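Two structures of MgGH51 from Meripilus giganteus compared at one contact. The protein probably hydrolyses the glycosidic bonds of terminal alpha-L-arabinofuranosyl residues in arabinose-containing glycans, as an alpha-L-arabinofuranosidase of glycoside hydrolase family 51. Structure 1 is PDB 6ZPW (chain A, 1.33 Å), residues 397-402 and 425-430; structure 2 is PDB 6ZPZ (chain B, 1.71 Å), residues 397-402 and 425-430. Both blocks share one frame: the second was fitted to the first on N, CA, C and O of the twelve residues, RMSD 0.15 Å. Numbering follows each deposited sequence.

Structure 1 (6ZPW); sequences YDVHVY and YFEGEY.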
loop_
_atom_site.group_PDB
_atom_site.type_symbol
_atom_site.label_atom_id
_atom_site.label_comp_id
_atom_site.label_asym_id
_atom_site.label_seq_id
_atom_site.Cartn_x
_atom_site.Cartn_y
_atom_site.Cartn_z
ATOM N N TYR A 397 8.208 16.348 11.375
ATOM C CA TYR A 397 7.828 16.735 10.020
ATOM C C TYR A 397 7.971 15.531 9.106
ATOM O O TYR A 397 8.875 14.705 9.292
ATOM C CB TYR A 397 8.759 17.827 9.488
ATOM C CG TYR A 397 8.360 19.238 9.814
ATOM C CD1 TYR A 397 7.365 19.857 9.087
ATOM C CD2 TYR A 397 8.990 19.973 10.795
ATOM C CE1 TYR A 397 6.982 21.159 9.342
ATOM C CE2 TYR A 397 8.611 21.288 11.075
ATOM C CZ TYR A 397 7.632 21.899 10.308
ATOM O OH TYR A 397 7.298 23.212 10.530
ATOM N N ASP A 398 7.067 15.456 8.132
ATOM C CA ASP A 398 7.163 14.481 7.040
ATOM C C ASP A 398 7.743 15.183 5.811
ATOM O O ASP A 398 7.197 16.192 5.331
ATOM C CB ASP A 398 5.790 13.901 6.699
ATOM C CG ASP A 398 5.784 12.817 5.646
ATOM O OD1 ASP A 398 6.846 12.468 5.161
ATOM O OD2 ASP A 398 4.667 12.392 5.214
ATOM N N VAL A 399 8.877 14.654 5.352
ATOM C CA VAL A 399 9.643 15.173 4.213
ATOM C C VAL A 399 9.537 14.210 3.041
ATOM O O VAL A 399 9.808 13.015 3.214
ATOM C CB VAL A 399 11.097 15.362 4.650
ATOM C CG1 VAL A 399 11.908 15.953 3.521
ATOM C CG2 VAL A 399 11.178 16.176 5.939
ATOM N N HIS A 400 9.135 14.727 1.886
ATOM C CA HIS A 400 9.015 13.904 0.671
ATOM C C HIS A 400 9.998 14.382 -0.389
ATOM O O HIS A 400 10.199 15.580 -0.545
ATOM C CB HIS A 400 7.601 14.015 0.055
ATOM C CG HIS A 400 6.495 13.584 0.937
ATOM N ND1 HIS A 400 5.151 13.695 0.531
ATOM C CD2 HIS A 400 6.489 13.009 2.154
ATOM C CE1 HIS A 400 4.399 13.209 1.528
ATOM N NE2 HIS A 400 5.168 12.795 2.534
ATOM N N VAL A 401 10.572 13.424 -1.126
ATOM C CA VAL A 401 11.395 13.794 -2.301
ATOM C C VAL A 401 11.338 12.728 -3.378
ATOM O O VAL A 401 11.614 11.553 -3.115
ATOM C CB VAL A 401 12.841 14.140 -1.919
ATOM C CG1 VAL A 401 13.568 12.996 -1.242
ATOM C CG2 VAL A 401 13.614 14.627 -3.145
ATOM N N TYR A 402 11.012 13.180 -4.581
ATOM C CA TYR A 402 11.128 12.396 -5.818
ATOM C C TYR A 402 12.162 13.084 -6.688
ATOM O O TYR A 402 12.046 14.263 -6.945
ATOM C CB TYR A 402 9.771 12.303 -6.528
ATOM C CG TYR A 402 8.711 11.608 -5.708
ATOM C CD1 TYR A 402 8.697 10.252 -5.541
ATOM C CD2 TYR A 402 7.773 12.347 -4.991
ATOM C CE1 TYR A 402 7.737 9.599 -4.778
ATOM C CE2 TYR A 402 6.803 11.714 -4.233
ATOM C CZ TYR A 402 6.782 10.343 -4.110
ATOM O OH TYR A 402 5.838 9.670 -3.396
ATOM N N TYR A 425 12.192 13.602 12.084
ATOM C CA TYR A 425 11.878 13.700 10.667
ATOM C C TYR A 425 11.525 12.327 10.150
ATOM O O TYR A 425 12.189 11.318 10.430
ATOM C CB TYR A 425 13.043 14.348 9.903
ATOM C CG TYR A 425 13.306 15.746 10.371
ATOM C CD1 TYR A 425 12.615 16.821 9.850
ATOM C CD2 TYR A 425 14.178 15.988 11.417
ATOM C CE1 TYR A 425 12.795 18.107 10.327
ATOM C CE2 TYR A 425 14.343 17.270 11.919
ATOM C CZ TYR A 425 13.658 18.341 11.386
ATOM O OH TYR A 425 13.824 19.634 11.831
ATOM N N PHE A 426 10.419 12.303 9.399
ATOM C CA PHE A 426 9.875 11.121 8.709
ATOM C C PHE A 426 10.070 11.362 7.224
ATOM O O PHE A 426 9.551 12.305 6.685
ATOM C CB PHE A 426 8.391 11.034 9.039
ATOM C CG PHE A 426 7.586 9.961 8.357
ATOM C CD1 PHE A 426 8.138 8.774 7.910
ATOM C CD2 PHE A 426 6.212 10.151 8.183
ATOM C CE1 PHE A 426 7.344 7.796 7.367
ATOM C CE2 PHE A 426 5.413 9.166 7.622
ATOM C CZ PHE A 426 5.993 7.994 7.185
ATOM N N GLU A 427 10.864 10.516 6.566
ATOM C CA GLU A 427 11.030 10.618 5.103
ATOM C C GLU A 427 9.898 9.766 4.527
ATOM O O GLU A 427 10.102 8.596 4.176
ATOM C CB GLU A 427 12.412 10.159 4.643
ATOM C CG GLU A 427 12.730 10.659 3.254
ATOM C CD GLU A 427 13.318 12.062 3.189
ATOM O OE1 GLU A 427 13.614 12.671 4.236
ATOM O OE2 GLU A 427 13.481 12.564 2.044
ATOM N N GLY A 428 8.677 10.316 4.520
ATOM C CA GLY A 428 7.471 9.480 4.346
ATOM C C GLY A 428 7.234 9.061 2.919
ATOM O O GLY A 428 6.439 8.128 2.713
ATOM N N GLU A 429 7.826 9.748 1.955
ATOM C CA GLU A 429 7.825 9.305 0.553
ATOM C C GLU A 429 9.175 9.698 -0.028
ATOM O O GLU A 429 9.532 10.863 -0.038
ATOM C CB GLU A 429 6.725 9.980 -0.284
ATOM C CG GLU A 429 5.316 9.791 0.215
ATOM C CD GLU A 429 4.231 10.595 -0.511
ATOM O OE1 GLU A 429 4.422 11.007 -1.662
ATOM O OE2 GLU A 429 3.193 10.847 0.162
ATOM N N TYR A 430 9.844 8.732 -0.639
ATOM C CA TYR A 430 11.016 9.053 -1.483
ATOM C C TYR A 430 11.158 7.962 -2.536
ATOM O O TYR A 430 10.796 6.814 -2.285
ATOM C CB TYR A 430 12.303 9.211 -0.663
ATOM C CG TYR A 430 12.804 7.981 0.043
ATOM C CD1 TYR A 430 12.250 7.544 1.249
ATOM C CD2 TYR A 430 13.868 7.260 -0.473
ATOM C CE1 TYR A 430 12.714 6.424 1.902
ATOM C CE2 TYR A 430 14.349 6.151 0.192
ATOM C CZ TYR A 430 13.772 5.694 1.353
ATOM O OH TYR A 430 14.281 4.582 1.985
#
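Glu-429 lies against His-400 and Tyr-402. Its CG, placed beside the backbone N by chi1 of -58°, makes a CH-pi contact over a His-400 face, 3.7 Å from the ring centroid. Glu-429 OE2 stands 3.5 Å from His-400 ND1, but at a poor angle for hydrogen bonding. Tyr-402 OH approaches Glu-429 CD to 3.4 Å. Glu-429 OE2 also has a hydrogen bond to glycerol, probably from the crystallisation liquor. His-400 is fixed at both nitrogens: NE2 donates to Asp-398 OD2 (2.8 Å, 153°), and ND1 is hydrogen-bonded to Glu-351. Behind them, Val-401 N donates a hydrogen bond to Glu-429 O at 3.0 Å and Val-399 N to Phe-426 O at 2.8 Å. These parallel strands, 396-403 and 424-432, are sixth and seventh of eight, consistent with a (beta/alpha)8 barrel.

Structure 1 against structure 2
The main change is in Glu-429: chi1 goes from -58° in Glu-429(A) to -173° in Glu-429(B), and the CD atoms stand 1.7 Å apart after superposition. The places of CG, CD and OE2 of Glu-429(A) are left, while the CA atoms coincide within the error, which locates the movement in the side chain. What comes in is LX5: OE1 of Glu-429(B) is bonded covalently to its C2 at 1.7 Å. Structure 1 is not empty here, since a glycerol occupies this place wholly or in part.

The turned carboxylate still touches both neighbours: OE2 to ND1 is 3.5 Å for Glu-429(A) and His-400(A), 3.2 Å for Glu-429(B) and His-400(B); CD to OH is 3.4 Å for Glu-429(A) and Tyr-402(A), 3.5 Å for Glu-429(B) and Tyr-402(B). His-400(A) and Asp-398(A) and their counterparts keep their places, with the NE2 to OD2 bond in both.

Tyr-402 differs as well. Its ring is twisted by about 35° about the last bond, and the OH atoms of Tyr-402(A) and Tyr-402(B) stand 1.3 Å apart after superposition. In structure 2 the hydroxyl of Tyr-402(B) is hydrogen-bonded to LX5 O7 at 2.7 Å, so the twist may be an answer to the ligand.

Structure 2 (6ZPZ); sequences YDVHVY and YFEGEY. With LX5 ([(1~{S},2~{S},3~{S},4~{S})-2-(hydroxymethyl)-3,4-bis(oxidanyl)cyclopentyl] hydrogen sulfate), chain C.
A covalent bond of 1.7 Å joins OE1 of Glu-429, the residue that touches His-400 and Tyr-402, to C2 of LX5. Chi1 of -173° sets CG anti to the backbone N; CB makes a CH-pi contact over a His-400 face, 3.4 Å from the ring centroid. Glu-429 OE2 stands 3.2 Å from His-400 ND1, but at a poor angle for hydrogen bonding. Tyr-402 OH approaches Glu-429 CD to 3.5 Å and is hydrogen-bonded to LX5 O7 at 2.7 Å. His-400 is fixed at both nitrogens: NE2 donates to Asp-398 OD2 (2.7 Å, 153°), although that oxygen's place is less sure, and ND1 is hydrogen-bonded to Glu-351. Behind them, Val-401 N donates a hydrogen bond to Glu-429 O at 2.9 Å and Val-399 N to Phe-426 O at 2.7 Å. The covalent bond is consistent with Glu-429 being the nucleophile of a retaining glycosidase.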
loop_
_atom_site.group_PDB
_atom_site.type_symbol
_atom_site.label_atom_id
_atom_site.label_comp_id
_atom_site.label_asym_id
_atom_site.label_seq_id
_atom_site.Cartn_x
_atom_site.Cartn_y
_atom_site.Cartn_z
ATOM N N TYR B 397 8.184 16.425 11.235
ATOM C CA TYR B 397 7.803 16.701 9.847
ATOM C C TYR B 397 7.960 15.445 8.995
ATOM O O TYR B 397 8.858 14.617 9.220
ATOM C CB TYR B 397 8.659 17.808 9.251
ATOM C CG TYR B 397 8.163 19.196 9.567
ATOM C CD1 TYR B 397 7.174 19.785 8.780
ATOM C CD2 TYR B 397 8.695 19.930 10.617
ATOM C CE1 TYR B 397 6.739 21.076 9.019
ATOM C CE2 TYR B 397 8.266 21.225 10.866
ATOM C CZ TYR B 397 7.299 21.795 10.055
ATOM O OH TYR B 397 6.896 23.078 10.290
ATOM N N ASP B 398 7.052 15.340 8.034
ATOM C CA ASP B 398 7.080 14.335 6.955
ATOM C C ASP B 398 7.706 15.034 5.759
ATOM O O ASP B 398 7.116 15.986 5.238
ATOM C CB ASP B 398 5.708 13.733 6.647
ATOM C CG ASP B 398 5.744 12.688 5.559
ATOM O OD1 ASP B 398 6.845 12.389 5.087
ATOM O OD2 ASP B 398 4.656 12.243 5.126
ATOM N N VAL B 399 8.861 14.548 5.356
ATOM C CA VAL B 399 9.685 15.108 4.246
ATOM C C VAL B 399 9.585 14.171 3.050
ATOM O O VAL B 399 9.845 12.956 3.202
ATOM C CB VAL B 399 11.154 15.317 4.666
ATOM C CG1 VAL B 399 11.945 15.964 3.518
ATOM C CG2 VAL B 399 11.260 16.137 5.946
ATOM N N HIS B 400 9.175 14.731 1.923
ATOM C CA HIS B 400 8.976 14.033 0.635
ATOM C C HIS B 400 10.037 14.456 -0.380
ATOM O O HIS B 400 10.304 15.668 -0.499
ATOM C CB HIS B 400 7.571 14.328 0.112
ATOM C CG HIS B 400 6.498 13.754 0.971
ATOM N ND1 HIS B 400 5.170 13.762 0.587
ATOM C CD2 HIS B 400 6.543 13.110 2.159
ATOM C CE1 HIS B 400 4.443 13.175 1.500
ATOM N NE2 HIS B 400 5.258 12.774 2.496
ATOM N N VAL B 401 10.553 13.494 -1.144
ATOM C CA VAL B 401 11.404 13.837 -2.295
ATOM C C VAL B 401 11.338 12.717 -3.316
ATOM O O VAL B 401 11.609 11.550 -2.986
ATOM C CB VAL B 401 12.843 14.196 -1.887
ATOM C CG1 VAL B 401 13.592 13.077 -1.193
ATOM C CG2 VAL B 401 13.629 14.692 -3.093
ATOM N N TYR B 402 10.944 13.114 -4.505
ATOM C CA TYR B 402 11.114 12.355 -5.761
ATOM C C TYR B 402 12.232 13.028 -6.550
ATOM O O TYR B 402 12.190 14.263 -6.736
ATOM C CB TYR B 402 9.783 12.297 -6.494
ATOM C CG TYR B 402 8.787 11.353 -5.872
ATOM C CD1 TYR B 402 9.183 10.128 -5.361
ATOM C CD2 TYR B 402 7.444 11.675 -5.820
ATOM C CE1 TYR B 402 8.262 9.257 -4.831
ATOM C CE2 TYR B 402 6.508 10.808 -5.287
ATOM C CZ TYR B 402 6.930 9.600 -4.767
ATOM O OH TYR B 402 6.034 8.699 -4.286
ATOM N N TYR B 425 12.231 13.662 12.049
ATOM C CA TYR B 425 11.890 13.738 10.629
ATOM C C TYR B 425 11.534 12.339 10.149
ATOM O O TYR B 425 12.218 11.381 10.478
ATOM C CB TYR B 425 13.017 14.432 9.869
ATOM C CG TYR B 425 13.197 15.867 10.290
ATOM C CD1 TYR B 425 12.439 16.875 9.715
ATOM C CD2 TYR B 425 14.037 16.206 11.331
ATOM C CE1 TYR B 425 12.588 18.194 10.102
ATOM C CE2 TYR B 425 14.163 17.513 11.760
ATOM C CZ TYR B 425 13.431 18.508 11.147
ATOM O OH TYR B 425 13.578 19.790 11.568
ATOM N N PHE B 426 10.453 12.296 9.397
ATOM C CA PHE B 426 9.898 11.119 8.704
ATOM C C PHE B 426 10.108 11.342 7.219
ATOM O O PHE B 426 9.473 12.251 6.630
ATOM C CB PHE B 426 8.421 10.965 9.061
ATOM C CG PHE B 426 7.652 9.895 8.335
ATOM C CD1 PHE B 426 8.270 8.756 7.832
ATOM C CD2 PHE B 426 6.280 10.025 8.173
ATOM C CE1 PHE B 426 7.520 7.780 7.194
ATOM C CE2 PHE B 426 5.527 9.045 7.560
ATOM C CZ PHE B 426 6.151 7.923 7.058
ATOM N N GLU B 427 10.985 10.549 6.614
ATOM C CA GLU B 427 11.135 10.612 5.153
ATOM C C GLU B 427 10.031 9.737 4.567
ATOM O O GLU B 427 10.318 8.606 4.209
ATOM C CB GLU B 427 12.527 10.187 4.717
ATOM C CG GLU B 427 12.819 10.620 3.293
ATOM C CD GLU B 427 13.412 11.998 3.131
ATOM O OE1 GLU B 427 13.777 12.600 4.141
ATOM O OE2 GLU B 427 13.444 12.478 1.997
ATOM N N GLY B 428 8.819 10.285 4.458
ATOM C CA GLY B 428 7.591 9.484 4.382
ATOM C C GLY B 428 7.254 9.110 2.956
ATOM O O GLY B 428 6.384 8.230 2.760
ATOM N N GLU B 429 7.916 9.749 1.999
ATOM C CA GLU B 429 7.687 9.480 0.569
ATOM C C GLU B 429 8.954 9.827 -0.189
ATOM O O GLU B 429 9.289 11.043 -0.303
ATOM C CB GLU B 429 6.520 10.337 0.104
ATOM C CG GLU B 429 6.104 10.011 -1.275
ATOM C CD GLU B 429 5.197 11.074 -1.806
ATOM O OE1 GLU B 429 3.995 10.777 -1.940
ATOM O OE2 GLU B 429 5.701 12.194 -2.107
ATOM N N TYR B 430 9.690 8.816 -0.635
ATOM C CA TYR B 430 10.916 9.067 -1.420
ATOM C C TYR B 430 11.099 7.939 -2.413
ATOM O O TYR B 430 10.633 6.823 -2.173
ATOM C CB TYR B 430 12.116 9.305 -0.498
ATOM C CG TYR B 430 12.696 8.099 0.178
ATOM C CD1 TYR B 430 12.151 7.611 1.349
ATOM C CD2 TYR B 430 13.781 7.419 -0.343
ATOM C CE1 TYR B 430 12.702 6.538 2.020
ATOM C CE2 TYR B 430 14.334 6.322 0.290
ATOM C CZ TYR B 430 13.794 5.871 1.483
ATOM O OH TYR B 430 14.325 4.792 2.122
HETATM C C1 LX5 C . 2.902 11.331 -3.974
HETATM C C2 LX5 C . 2.950 11.888 -2.572
HETATM C C6 LX5 C . 2.398 8.832 -4.544
HETATM C C5 LX5 C . 1.905 10.166 -3.972
HETATM C C3 LX5 C . 1.691 11.482 -1.863
HETATM C C4 LX5 C . 1.384 10.151 -2.546
HETATM O O7 LX5 C . 3.438 8.250 -3.749
HETATM O O8 LX5 C . -0.019 9.967 -2.751
HETATM O O9 LX5 C . 1.844 11.456 -0.435
HETATM O O10 LX5 C . 2.347 12.491 -4.586
HETATM S S11 LX5 C . 2.780 12.917 -5.948
HETATM O O12 LX5 C . 2.289 11.697 -6.584
HETATM O O13 LX5 C . 2.143 14.147 -6.411
HETATM O O14 LX5 C . 4.252 13.131 -5.819
#